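Local coordinates for uncharacterized protein (Bacteroides caccae, PDB 4L7A) that is of unknown function but is probably a zinc-dependent metallopeptidase of the Peptidase_MA clan, at residues A[59-64]-A[126-131]; A[70-75]-A[260-265]; A[107-112]-A[116-121]; A[179-182]-A[188-191]; A[184-189]-A[230-235]. All coordinates share one frame; numbering follows the deposited sequence.

Contact 1 of 5, residues A[59-64]-A[126-131]; sequences FWLSVK and LDLTNV
Leu128 reaches over the first turns of helix 59-81 with its CD1 methyl, which touches two side chains one turn apart. CD1 of Leu128 lies 3.8 Å from Leu61 CD1 and 3.7 Å from Lys64 CD. In Leu61, CG anti to the backbone N (chi1 -178°) carries the branch out to the loop. Its other methyl, CD2, makes a looser approach to Leu126 CD1 at 4.4 Å. Lys64 contributes aliphatic chain alone: beyond CG it runs extended, at about a right angle to Leu128, and carries its ammonium on toward Asp268 for a long, weak ion pair. Leu65 and Ile68, farther along the same helix, also touch Leu128, and Met134 of helix 131-153 touches both Leu126 and Leu128. The loop holds its shape through a type I turn from Asp127 to Asn130, closed by Asn130 N to Asp127 O at 2.9 Å. On its outer side, Thr129 OG1 bonds Asp127 OD1 at 3.2 Å, on the syn side of the carboxylate. Two leucines thus dock a turn that ends in an asparagine N-cap, with Asn130 OD1 meeting Arg133 N, the typical start of a helix such as 131-153.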
# COMPACT_ATOMS: atom_id res chain seq x y z
N PHE A 59 4.94 -2.55 -21.38
CA PHE A 59 6.22 -2.97 -20.83
C PHE A 59 7.02 -1.87 -20.12
O PHE A 59 7.43 -2.06 -18.99
CB PHE A 59 7.10 -3.55 -21.92
CG PHE A 59 8.50 -3.93 -21.44
CD1 PHE A 59 8.73 -5.18 -20.86
CD2 PHE A 59 9.56 -3.06 -21.57
CE1 PHE A 59 10.02 -5.57 -20.44
CE2 PHE A 59 10.84 -3.44 -21.16
CZ PHE A 59 11.07 -4.71 -20.60
N TRP A 60 7.28 -0.76 -20.78
CA TRP A 60 8.09 0.29 -20.17
C TRP A 60 7.35 0.96 -18.97
O TRP A 60 7.98 1.41 -18.02
CB TRP A 60 8.53 1.31 -21.21
CG TRP A 60 9.49 0.70 -22.13
CD1 TRP A 60 9.27 0.33 -23.41
CD2 TRP A 60 10.87 0.38 -21.84
NE1 TRP A 60 10.40 -0.20 -23.94
CE2 TRP A 60 11.39 -0.23 -22.99
CE3 TRP A 60 11.68 0.50 -20.72
CZ2 TRP A 60 12.71 -0.69 -23.07
CZ3 TRP A 60 12.98 0.03 -20.78
CH2 TRP A 60 13.50 -0.55 -21.96
N LEU A 61 6.04 0.94 -18.99
CA LEU A 61 5.35 1.35 -17.80
C LEU A 61 5.50 0.31 -16.62
O LEU A 61 5.55 0.70 -15.45
CB LEU A 61 3.87 1.60 -18.11
CG LEU A 61 3.00 2.08 -16.93
CD1 LEU A 61 3.56 3.38 -16.34
CD2 LEU A 61 1.58 2.29 -17.47
N SER A 62 5.59 -0.99 -16.94
CA SER A 62 5.83 -2.01 -15.92
C SER A 62 7.19 -1.79 -15.26
O SER A 62 7.32 -1.97 -14.08
CB SER A 62 5.79 -3.41 -16.49
OG SER A 62 4.47 -3.67 -16.98
N VAL A 63 8.18 -1.41 -16.04
CA VAL A 63 9.50 -1.13 -15.54
C VAL A 63 9.47 0.07 -14.58
O VAL A 63 10.10 0.05 -13.49
CB VAL A 63 10.47 -0.83 -16.70
CG1 VAL A 63 11.84 -0.43 -16.17
CG2 VAL A 63 10.62 -2.04 -17.59
N LYS A 64 8.75 1.12 -14.97
CA LYS A 64 8.66 2.32 -14.13
C LYS A 64 8.03 1.97 -12.82
O LYS A 64 8.56 2.31 -11.78
CB LYS A 64 7.85 3.40 -14.82
CG LYS A 64 8.57 3.91 -16.04
CD LYS A 64 7.95 5.16 -16.60
CE LYS A 64 8.50 5.42 -17.97
NZ LYS A 64 7.89 6.65 -18.45
N LEU A 126 -2.07 6.74 -15.95
CA LEU A 126 -1.39 7.03 -14.70
C LEU A 126 -0.51 8.29 -14.78
O LEU A 126 0.23 8.43 -15.71
CB LEU A 126 -0.44 5.88 -14.33
CG LEU A 126 -0.89 4.72 -13.48
CD1 LEU A 126 0.21 3.61 -13.49
CD2 LEU A 126 -1.16 5.23 -12.06
N ASP A 127 -0.56 9.17 -13.78
CA ASP A 127 0.42 10.20 -13.63
C ASP A 127 1.37 9.78 -12.48
O ASP A 127 1.07 9.96 -11.30
CB ASP A 127 -0.25 11.54 -13.31
CG ASP A 127 0.75 12.67 -13.11
OD1 ASP A 127 1.98 12.44 -13.20
OD2 ASP A 127 0.30 13.79 -12.84
N LEU A 128 2.55 9.28 -12.84
CA LEU A 128 3.39 8.55 -11.88
C LEU A 128 4.01 9.41 -10.79
O LEU A 128 4.34 8.90 -9.70
CB LEU A 128 4.49 7.79 -12.60
CG LEU A 128 4.03 6.70 -13.55
CD1 LEU A 128 5.16 6.35 -14.50
CD2 LEU A 128 3.60 5.47 -12.78
N THR A 129 4.13 10.69 -11.06
CA THR A 129 4.66 11.62 -10.11
C THR A 129 3.54 12.23 -9.23
O THR A 129 3.87 12.98 -8.34
CB THR A 129 5.46 12.75 -10.78
OG1 THR A 129 4.60 13.46 -11.68
CG2 THR A 129 6.66 12.17 -11.53
N ASN A 130 2.26 11.98 -9.51
CA ASN A 130 1.20 12.54 -8.66
C ASN A 130 1.01 11.67 -7.43
O ASN A 130 0.44 10.58 -7.49
CB ASN A 130 -0.11 12.65 -9.41
CG ASN A 130 -1.16 13.36 -8.61
OD1 ASN A 130 -1.37 13.09 -7.42
ND2 ASN A 130 -1.88 14.23 -9.26
N VAL A 131 1.58 12.15 -6.33
CA VAL A 131 1.65 11.44 -5.08
C VAL A 131 0.26 11.09 -4.56
O VAL A 131 0.03 9.92 -4.22
CB VAL A 131 2.42 12.26 -4.03
CG1 VAL A 131 2.37 11.56 -2.67
CG2 VAL A 131 3.87 12.43 -4.48

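Contact 2 of 5, residues A[70-75]-A[260-265]; sequences KHCWLE and NEISEL
Cys72 SG packs against Ile262 on the buried side of the contact, 3.9 Å from both CG1 and CD1, and Phe139 of helix 131-153 and Ile68 adjoin this apolar patch. The outer side belongs to His71, which is partly exposed and meets its partners by ring face and ring edge. Leu265 CD2 lies over one face, 3.8 Å from the centroid of the His71 ring and 17° off its normal, a CH-pi contact. At the edge, His71 NE2 donates to Glu261 OE1 over 2.9 Å. The acceptor lies almost in the ring plane and uses its anti lone pair, yet the bond is bent to 144° and the carboxylate plane is turned 49° from the ring. This His-carboxylate pair joins helix 59-81, where it widens into a pi-type turn closed by Glu75 N to Lys70 O at 2.7 Å, to the loop after helix 248-260, just ahead of the exposed 3-10 residues Ser263 and Glu264. Glu261 OE2 forms a salt bridge with Arg257, so the carboxylate is held at both oxygens. Beside the histidine the helix carries charges: Lys70 NZ forms a 3.5 Å salt bridge with Glu75 OE2, while Arg258 bridges Glu75 OE1 and the carbonyl of His71.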
# COMPACT_ATOMS: atom_id res chain seq x y z
N LYS A 70 9.47 -0.21 -5.49
CA LYS A 70 10.61 -0.58 -4.69
C LYS A 70 11.13 0.62 -3.96
O LYS A 70 11.41 0.56 -2.76
CB LYS A 70 11.71 -1.17 -5.55
CG LYS A 70 13.00 -1.52 -4.80
CD LYS A 70 13.97 -2.28 -5.72
CE LYS A 70 15.44 -1.93 -5.42
NZ LYS A 70 15.83 -2.41 -4.04
N HIS A 71 11.21 1.74 -4.65
CA HIS A 71 11.72 3.00 -4.03
C HIS A 71 10.86 3.56 -2.90
O HIS A 71 11.38 4.04 -1.89
CB HIS A 71 11.87 4.10 -5.08
CG HIS A 71 12.59 5.30 -4.58
ND1 HIS A 71 13.94 5.28 -4.30
CD2 HIS A 71 12.15 6.54 -4.27
CE1 HIS A 71 14.31 6.47 -3.88
NE2 HIS A 71 13.24 7.25 -3.85
N CYS A 72 9.54 3.45 -3.08
CA CYS A 72 8.57 4.12 -2.18
C CYS A 72 7.98 3.26 -1.06
O CYS A 72 7.42 3.80 -0.08
CB CYS A 72 7.45 4.69 -3.01
SG CYS A 72 8.02 5.96 -4.14
N TRP A 73 8.12 1.96 -1.18
CA TRP A 73 7.67 1.02 -0.14
C TRP A 73 8.86 0.16 0.32
O TRP A 73 9.33 0.33 1.46
CB TRP A 73 6.42 0.23 -0.55
CG TRP A 73 6.37 -1.12 0.04
CD1 TRP A 73 6.49 -1.46 1.36
CD2 TRP A 73 6.26 -2.32 -0.68
NE1 TRP A 73 6.51 -2.84 1.48
CE2 TRP A 73 6.33 -3.37 0.23
CE3 TRP A 73 6.05 -2.62 -2.03
CZ2 TRP A 73 6.19 -4.72 -0.18
CZ3 TRP A 73 5.99 -3.97 -2.42
CH2 TRP A 73 6.06 -4.98 -1.49
N LEU A 74 9.40 -0.69 -0.56
CA LEU A 74 10.36 -1.69 -0.12
C LEU A 74 11.61 -1.05 0.47
O LEU A 74 11.98 -1.39 1.56
CB LEU A 74 10.75 -2.60 -1.26
CG LEU A 74 9.73 -3.63 -1.69
CD1 LEU A 74 10.12 -4.21 -3.03
CD2 LEU A 74 9.61 -4.75 -0.70
N GLU A 75 12.16 -0.05 -0.19
CA GLU A 75 13.30 0.67 0.33
C GLU A 75 13.01 1.55 1.54
O GLU A 75 13.92 1.83 2.32
CB GLU A 75 14.02 1.47 -0.74
CG GLU A 75 14.86 0.59 -1.67
CD GLU A 75 15.58 1.44 -2.72
OE1 GLU A 75 16.08 2.54 -2.42
OE2 GLU A 75 15.60 1.04 -3.87
N ASN A 260 8.20 11.92 -3.08
CA ASN A 260 8.56 13.19 -3.76
C ASN A 260 9.78 13.11 -4.65
O ASN A 260 10.02 14.02 -5.40
CB ASN A 260 8.81 14.31 -2.76
CG ASN A 260 7.54 14.98 -2.30
OD1 ASN A 260 6.47 14.92 -2.97
ND2 ASN A 260 7.62 15.60 -1.13
N GLU A 261 10.54 12.03 -4.53
CA GLU A 261 11.75 11.78 -5.32
C GLU A 261 11.47 10.98 -6.59
O GLU A 261 12.40 10.68 -7.33
CB GLU A 261 12.73 10.93 -4.49
CG GLU A 261 13.47 11.73 -3.49
CD GLU A 261 14.20 10.87 -2.47
OE1 GLU A 261 14.27 9.62 -2.61
OE2 GLU A 261 14.66 11.47 -1.50
N ILE A 262 10.22 10.66 -6.88
CA ILE A 262 9.94 9.79 -8.02
C ILE A 262 10.58 10.30 -9.33
O ILE A 262 11.20 9.53 -10.05
CB ILE A 262 8.43 9.50 -8.15
CG1 ILE A 262 8.03 8.51 -7.08
CG2 ILE A 262 8.07 8.99 -9.54
CD1 ILE A 262 6.54 8.28 -6.95
N SER A 263 10.44 11.59 -9.63
CA SER A 263 10.97 12.08 -10.90
C SER A 263 12.48 12.10 -10.94
O SER A 263 13.01 12.30 -11.96
CB SER A 263 10.50 13.49 -11.20
OG SER A 263 10.98 14.35 -10.21
N GLU A 264 13.16 11.88 -9.83
CA GLU A 264 14.63 11.70 -9.85
C GLU A 264 15.06 10.26 -10.16
O GLU A 264 16.24 10.01 -10.34
CB GLU A 264 15.24 12.13 -8.51
CG GLU A 264 14.93 13.57 -8.12
CD GLU A 264 15.28 13.89 -6.66
OE1 GLU A 264 16.26 13.34 -6.12
OE2 GLU A 264 14.55 14.71 -6.05
N LEU A 265 14.14 9.30 -10.23
CA LEU A 265 14.52 7.93 -10.53
C LEU A 265 14.81 7.77 -12.01
O LEU A 265 14.34 8.56 -12.84
CB LEU A 265 13.43 6.96 -10.12
CG LEU A 265 13.05 6.91 -8.63
CD1 LEU A 265 11.68 6.24 -8.46
CD2 LEU A 265 14.12 6.18 -7.87

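Contact 3 of 5, residues A[107-112]-A[116-121]; sequences YTLGTA and LKVTLY
Thr108 turns OG1 into the space between its backbone N and carbonyl carbon (chi1 63°), while Thr119 sets OG1 beside its own N (chi1 -63°), and the two side chains lie side by side, pointing the same way. Thr108 OG1 comes within 3.4 Å of Thr119 CB, and one water joins the two hydroxyls, 2.8 Å from Thr119 OG1. A second water, 2.7 Å from Thr108 OG1, extends the chain to Tyr121 OH, where the spacing is so short that the water's place is doubtful. The CG2 methyl of Thr108 meets the edge of the Tyr121 ring at CE1, 3.9 Å away. Beneath them runs an antiparallel hairpin. Thr108 and Thr119 form one hydrogen-bonded pair, with Thr119 N to Thr108 O at 2.9 Å and nearly straight (173°). Gly110 and Lys117 form the next, in which Lys117 N reaches Gly110 O at 2.9 Å from well above the carbonyl plane. On the other face Leu109 CD2 approaches Val118 CG2 at 4.3 Å and Tyr107 CB approaches Leu120 CD2. That face looks to helix 131-153: Tyr107 touches Val141, and Leu109 touches Glu145 of an HExxH sequence, the zinc-binding signature of zincins. Leu116 separately touches Glu145. Strand 107-112 is an antiparallel edge strand of the mixed sheet, as in zincins, where such a strand lines the substrate cleft. The chemistry implies a two-sided hairpin, polar on one face, with two threonines, Lys117 and bridging waters, and mainly apolar toward the probable active-site helix.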
# COMPACT_ATOMS: atom_id res chain seq x y z
N TYR A 107 -6.64 -2.34 -8.19
CA TYR A 107 -5.96 -3.46 -7.55
C TYR A 107 -6.96 -4.58 -7.28
O TYR A 107 -8.18 -4.34 -7.20
CB TYR A 107 -5.31 -3.04 -6.21
CG TYR A 107 -6.33 -2.83 -5.11
CD1 TYR A 107 -7.06 -1.62 -4.99
CD2 TYR A 107 -6.66 -3.86 -4.24
CE1 TYR A 107 -8.06 -1.47 -4.00
CE2 TYR A 107 -7.66 -3.71 -3.24
CZ TYR A 107 -8.35 -2.54 -3.14
OH TYR A 107 -9.34 -2.49 -2.13
N THR A 108 -6.42 -5.79 -7.15
CA THR A 108 -7.08 -6.85 -6.42
C THR A 108 -6.10 -7.55 -5.53
O THR A 108 -4.88 -7.34 -5.63
CB THR A 108 -7.74 -7.92 -7.30
OG1 THR A 108 -6.73 -8.59 -8.07
CG2 THR A 108 -8.73 -7.29 -8.19
N LEU A 109 -6.67 -8.34 -4.61
CA LEU A 109 -5.94 -9.09 -3.62
C LEU A 109 -6.33 -10.54 -3.69
O LEU A 109 -7.47 -10.87 -4.00
CB LEU A 109 -6.29 -8.58 -2.23
CG LEU A 109 -6.11 -7.09 -2.02
CD1 LEU A 109 -6.71 -6.72 -0.64
CD2 LEU A 109 -4.64 -6.67 -2.10
N GLY A 110 -5.36 -11.40 -3.49
CA GLY A 110 -5.62 -12.86 -3.42
C GLY A 110 -4.52 -13.54 -2.61
O GLY A 110 -3.83 -12.92 -1.80
N THR A 111 -4.35 -14.83 -2.83
CA THR A 111 -3.34 -15.61 -2.15
C THR A 111 -2.46 -16.22 -3.18
O THR A 111 -2.87 -16.37 -4.33
CB THR A 111 -3.98 -16.76 -1.37
OG1 THR A 111 -4.78 -17.52 -2.30
CG2 THR A 111 -4.83 -16.22 -0.26
N ALA A 112 -1.22 -16.50 -2.79
CA ALA A 112 -0.31 -17.34 -3.61
C ALA A 112 0.87 -17.82 -2.74
O ALA A 112 1.41 -17.05 -1.90
CB ALA A 112 0.20 -16.56 -4.75
N LEU A 116 0.30 -13.45 0.59
CA LEU A 116 -0.47 -12.46 -0.14
C LEU A 116 -0.04 -12.28 -1.59
O LEU A 116 1.16 -12.21 -1.91
CB LEU A 116 -0.34 -11.10 0.56
CG LEU A 116 -1.06 -9.90 -0.01
CD1 LEU A 116 -2.55 -10.05 0.10
CD2 LEU A 116 -0.61 -8.72 0.74
N LYS A 117 -1.06 -12.23 -2.47
CA LYS A 117 -0.89 -11.76 -3.82
C LYS A 117 -1.56 -10.39 -4.02
O LYS A 117 -2.68 -10.19 -3.59
CB LYS A 117 -1.49 -12.77 -4.76
CG LYS A 117 -1.40 -12.34 -6.22
CD LYS A 117 -1.85 -13.44 -7.16
CE LYS A 117 -3.34 -13.36 -7.40
NZ LYS A 117 -3.92 -14.71 -7.76
N VAL A 118 -0.83 -9.43 -4.58
CA VAL A 118 -1.35 -8.08 -4.93
C VAL A 118 -1.29 -7.94 -6.45
O VAL A 118 -0.25 -8.17 -7.06
CB VAL A 118 -0.52 -6.97 -4.29
CG1 VAL A 118 -1.12 -5.57 -4.57
CG2 VAL A 118 -0.46 -7.07 -2.79
N THR A 119 -2.39 -7.55 -7.05
CA THR A 119 -2.44 -7.27 -8.44
C THR A 119 -2.68 -5.81 -8.62
O THR A 119 -3.58 -5.27 -8.00
CB THR A 119 -3.58 -8.04 -9.10
OG1 THR A 119 -3.33 -9.44 -8.95
CG2 THR A 119 -3.69 -7.70 -10.57
N LEU A 120 -1.88 -5.15 -9.44
CA LEU A 120 -2.07 -3.78 -9.73
C LEU A 120 -2.47 -3.62 -11.19
O LEU A 120 -1.79 -4.13 -12.09
CB LEU A 120 -0.78 -3.02 -9.49
CG LEU A 120 -0.07 -3.22 -8.16
CD1 LEU A 120 1.19 -2.43 -8.15
CD2 LEU A 120 -0.99 -2.74 -7.05
N TYR A 121 -3.54 -2.86 -11.41
CA TYR A 121 -4.03 -2.54 -12.72
C TYR A 121 -3.44 -1.18 -13.08
O TYR A 121 -3.54 -0.19 -12.31
CB TYR A 121 -5.58 -2.55 -12.74
CG TYR A 121 -6.11 -3.93 -12.57
CD1 TYR A 121 -6.36 -4.49 -11.34
CD2 TYR A 121 -6.39 -4.71 -13.70
CE1 TYR A 121 -6.84 -5.81 -11.23
CE2 TYR A 121 -6.88 -5.98 -13.60
CZ TYR A 121 -7.08 -6.55 -12.38
OH TYR A 121 -7.58 -7.84 -12.36
O HOH W 1 -4.54 -10.39 -6.61
O HOH W 2 -7.64 -9.44 -10.44

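Contact 4 of 5, residues A[179-182]-A[188-191]; sequences AEVA and TPYA
Val181 makes the apolar part of the contact with one methyl, CG2, laid against the peptide link between Thr188 and Pro189. CG2 of Val181 lies 3.7 Å from the carbonyl O of Thr188 and 3.8 Å from Pro189 N, and the nearest ring carbon, Pro189 CD, stands at 4.3 Å. With CG1 anti to the carbonyl carbon (chi1 -58°), CG2 falls between the backbone N and the carbonyl carbon, which is how it comes to meet the peptide link more closely than the ring carbons. Arg176 and Phe186 also touch the valine. The polar bonds are made by the loop itself, with none between the segments. Thr188 OG1 accepts from Ala191 N over 3.1 Å at 151°, an ST motif, and a weak backbone bond from Ala191 N to Thr188 O, 3.2 Å, follows the same bend. The hydroxyl has a further partner in Glu201 OE1 of helix 195-208, which ties the bend to that helix. Aromatic packing holds the far end, where Tyr190 meets Trp173 edge-to-face. On the helix side, Ala182 packs against Leu220 and Ala221 of helix 211-244. The chain between the two segments turns back through backbone bonds, Gly185 N to Ala182 O and probably Phe186 N to Val181 O. These two bonds mark a Schellman motif with Gly185 at C-prime, which ends helix 178-181 and leaves Val181 packed on the returning loop, with the ST motif lying in that loop before helix 195-208.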
# COMPACT_ATOMS: atom_id res chain seq x y z
N ALA A 179 -17.39 12.48 7.38
CA ALA A 179 -17.87 13.48 8.35
C ALA A 179 -18.62 12.83 9.53
O ALA A 179 -18.51 13.30 10.64
CB ALA A 179 -18.75 14.59 7.63
N GLU A 180 -19.31 11.71 9.28
CA GLU A 180 -19.91 10.93 10.34
C GLU A 180 -18.93 10.07 11.15
O GLU A 180 -19.12 9.95 12.34
CB GLU A 180 -21.01 10.01 9.79
CG GLU A 180 -21.77 9.21 10.87
CD GLU A 180 -22.93 8.35 10.31
OE1 GLU A 180 -23.27 8.51 9.11
OE2 GLU A 180 -23.50 7.54 11.08
N VAL A 181 -17.92 9.44 10.53
CA VAL A 181 -17.11 8.48 11.29
C VAL A 181 -15.92 9.08 12.06
O VAL A 181 -15.44 8.53 13.04
CB VAL A 181 -16.66 7.29 10.44
CG1 VAL A 181 -17.91 6.59 9.88
CG2 VAL A 181 -15.68 7.71 9.35
N ALA A 182 -15.43 10.20 11.58
CA ALA A 182 -14.28 10.84 12.16
C ALA A 182 -14.58 11.26 13.58
O ALA A 182 -13.75 11.04 14.43
CB ALA A 182 -13.85 12.00 11.30
N THR A 188 -11.34 6.53 8.42
CA THR A 188 -12.06 6.33 7.18
C THR A 188 -13.32 5.55 7.50
O THR A 188 -13.42 4.94 8.55
CB THR A 188 -11.25 5.43 6.18
OG1 THR A 188 -10.96 4.15 6.77
CG2 THR A 188 -10.01 6.07 5.76
N PRO A 189 -14.27 5.51 6.58
CA PRO A 189 -15.45 4.64 6.80
C PRO A 189 -15.08 3.20 7.04
O PRO A 189 -15.63 2.58 7.95
CB PRO A 189 -16.21 4.75 5.48
CG PRO A 189 -15.92 6.17 5.04
CD PRO A 189 -14.45 6.40 5.43
N TYR A 190 -14.14 2.68 6.26
CA TYR A 190 -13.69 1.28 6.41
C TYR A 190 -13.06 0.96 7.77
O TYR A 190 -13.21 -0.14 8.29
CB TYR A 190 -12.70 0.94 5.29
CG TYR A 190 -12.42 -0.51 5.14
CD1 TYR A 190 -13.43 -1.42 5.05
CD2 TYR A 190 -11.15 -0.96 4.99
CE1 TYR A 190 -13.16 -2.76 4.88
CE2 TYR A 190 -10.88 -2.32 4.83
CZ TYR A 190 -11.85 -3.18 4.76
OH TYR A 190 -11.57 -4.52 4.57
N ALA A 191 -12.38 1.94 8.35
CA ALA A 191 -11.84 1.79 9.72
C ALA A 191 -12.93 1.60 10.75
O ALA A 191 -12.71 0.92 11.77
CB ALA A 191 -11.00 2.97 10.08

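Contact 5 of 5, residues A[184-189]-A[230-235]; sequences LGFVTP and DQKLAM
Lys232 leaves helix 211-244 with its CB directed toward the loop 184-189, and with CG anti to the carbonyl carbon (chi1 -70°) the chain runs out almost fully extended. Its stem, buried at this point, is flanked by Tyr160 and Ile163 of helix 160-163. Across the contact CD is the first atom to arrive, 3.6 Å from Gly185 O, and CE keeps the same 3.6 Å from that oxygen, so the extended chain passes alongside the carbonyl to NZ. Lys232 NZ then donates to Gly185 O at 2.8 Å, approaching from about 50° above the carbonyl plane. The same NZ lies 3.6 Å from Phe186 CD1 and CE1, at an oblique position to the ring, and the two side chains are slanted against each other. Gly185, with a positive phi of 90°, is the C-prime residue of the Schellman motif that ends the preceding helix; the turn leaves its C=O within reach of the lysine. Phe186, whose ring also meets that of Tyr168, walls one side of the ammonium. Beyond the loop, NZ has a salt bridge to Asp198 OD2 of helix 195-208 and a hydrogen bond to Ser164 OG. A buried ammonium is thus gripped by a carboxylate, a hydroxyl and a carbonyl, and the nearby negative charge would probably keep it protonated while it knits two helices and two loops together.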
# COMPACT_ATOMS: atom_id res chain seq x y z
N LEU A 184 -16.24 9.81 15.66
CA LEU A 184 -16.23 8.58 16.46
C LEU A 184 -14.82 7.98 16.55
O LEU A 184 -14.64 6.93 17.15
CB LEU A 184 -17.17 7.51 15.87
CG LEU A 184 -18.56 7.98 15.48
CD1 LEU A 184 -19.29 6.86 14.76
CD2 LEU A 184 -19.39 8.46 16.68
N GLY A 185 -13.83 8.64 15.98
CA GLY A 185 -12.45 8.17 16.07
C GLY A 185 -12.04 7.22 14.95
O GLY A 185 -11.13 6.43 15.10
N PHE A 186 -12.74 7.28 13.82
CA PHE A 186 -12.41 6.43 12.67
C PHE A 186 -11.82 7.30 11.58
O PHE A 186 -12.45 8.31 11.16
CB PHE A 186 -13.67 5.75 12.13
CG PHE A 186 -14.30 4.77 13.11
CD1 PHE A 186 -13.52 3.80 13.74
CD2 PHE A 186 -15.63 4.84 13.42
CE1 PHE A 186 -14.06 2.93 14.64
CE2 PHE A 186 -16.18 3.95 14.32
CZ PHE A 186 -15.40 3.03 14.95
N VAL A 187 -10.62 6.93 11.10
CA VAL A 187 -9.95 7.68 10.06
C VAL A 187 -10.56 7.58 8.67
O VAL A 187 -10.32 8.44 7.84
CB VAL A 187 -8.42 7.38 9.98
CG1 VAL A 187 -7.70 7.92 11.23
CG2 VAL A 187 -8.12 5.87 9.77
N THR A 188 -11.34 6.53 8.42
CA THR A 188 -12.06 6.33 7.18
C THR A 188 -13.32 5.55 7.50
O THR A 188 -13.42 4.94 8.55
CB THR A 188 -11.25 5.43 6.18
OG1 THR A 188 -10.96 4.15 6.77
CG2 THR A 188 -10.01 6.07 5.76
N PRO A 189 -14.27 5.51 6.58
CA PRO A 189 -15.45 4.64 6.80
C PRO A 189 -15.08 3.20 7.04
O PRO A 189 -15.63 2.58 7.95
CB PRO A 189 -16.21 4.75 5.48
CG PRO A 189 -15.92 6.17 5.04
CD PRO A 189 -14.45 6.40 5.43
N ASP A 230 -6.05 10.29 18.35
CA ASP A 230 -4.77 10.44 19.01
C ASP A 230 -4.40 9.19 19.84
O ASP A 230 -3.29 8.69 19.76
CB ASP A 230 -4.77 11.68 19.91
CG ASP A 230 -4.73 13.00 19.09
OD1 ASP A 230 -4.15 12.98 17.98
OD2 ASP A 230 -5.25 14.03 19.58
N GLN A 231 -5.36 8.66 20.58
CA GLN A 231 -5.10 7.49 21.40
C GLN A 231 -4.75 6.24 20.55
O GLN A 231 -3.81 5.50 20.87
CB GLN A 231 -6.32 7.22 22.27
CG GLN A 231 -6.17 6.02 23.14
CD GLN A 231 -7.41 5.76 23.95
OE1 GLN A 231 -8.38 6.50 23.88
NE2 GLN A 231 -7.37 4.73 24.75
N LYS A 232 -5.51 6.03 19.47
CA LYS A 232 -5.25 4.93 18.54
C LYS A 232 -3.89 5.03 17.91
O LYS A 232 -3.09 4.05 17.87
CB LYS A 232 -6.34 4.90 17.44
CG LYS A 232 -7.67 4.46 17.98
CD LYS A 232 -8.77 4.49 16.91
CE LYS A 232 -10.03 3.89 17.42
NZ LYS A 232 -11.17 3.99 16.41
N LEU A 233 -3.56 6.24 17.45
CA LEU A 233 -2.25 6.45 16.82
C LEU A 233 -1.11 6.25 17.79
O LEU A 233 -0.07 5.70 17.40
CB LEU A 233 -2.18 7.82 16.16
CG LEU A 233 -0.84 8.22 15.57
CD1 LEU A 233 -0.49 7.39 14.35
CD2 LEU A 233 -0.87 9.72 15.18
N ALA A 234 -1.26 6.69 19.04
CA ALA A 234 -0.19 6.50 20.00
C ALA A 234 0.02 5.00 20.23
O ALA A 234 1.16 4.51 20.32
CB ALA A 234 -0.49 7.19 21.28
N MSE A 235 -1.08 4.27 20.31
CA MSE A 235 -1.01 2.84 20.54
C MSE A 235 -0.35 2.09 19.37
O MSE A 235 0.48 1.20 19.56
CB MSE A 235 -2.39 2.28 20.80
CG MSE A 235 -2.32 0.86 21.37
SE MSE A 235 -4.03 0.25 22.12
CE MSE A 235 -4.20 1.46 23.59

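Contacts 1 and 2 share helix 59-81 and touch each other through Leu128 O and Ile262 CD1; both are partly buried, but contact 1 relies on leucine packing whereas contact 2 adds a polar pair at its partly exposed side. Contacts 4 and 5 share Thr188 and Pro189 and lie about 10 Å apart, centre to centre; contact 4 is thin loop packing, contact 5 a fully buried lysine. Contact 3, partly buried with its edge strand largely exposed, is nested in the loop closed by contact 1 and differs from all others in its backbone bonds and bridging waters. Contacts 1 and 5 lie on opposite sides of the chain's centre, about 32 Å apart, centre to centre.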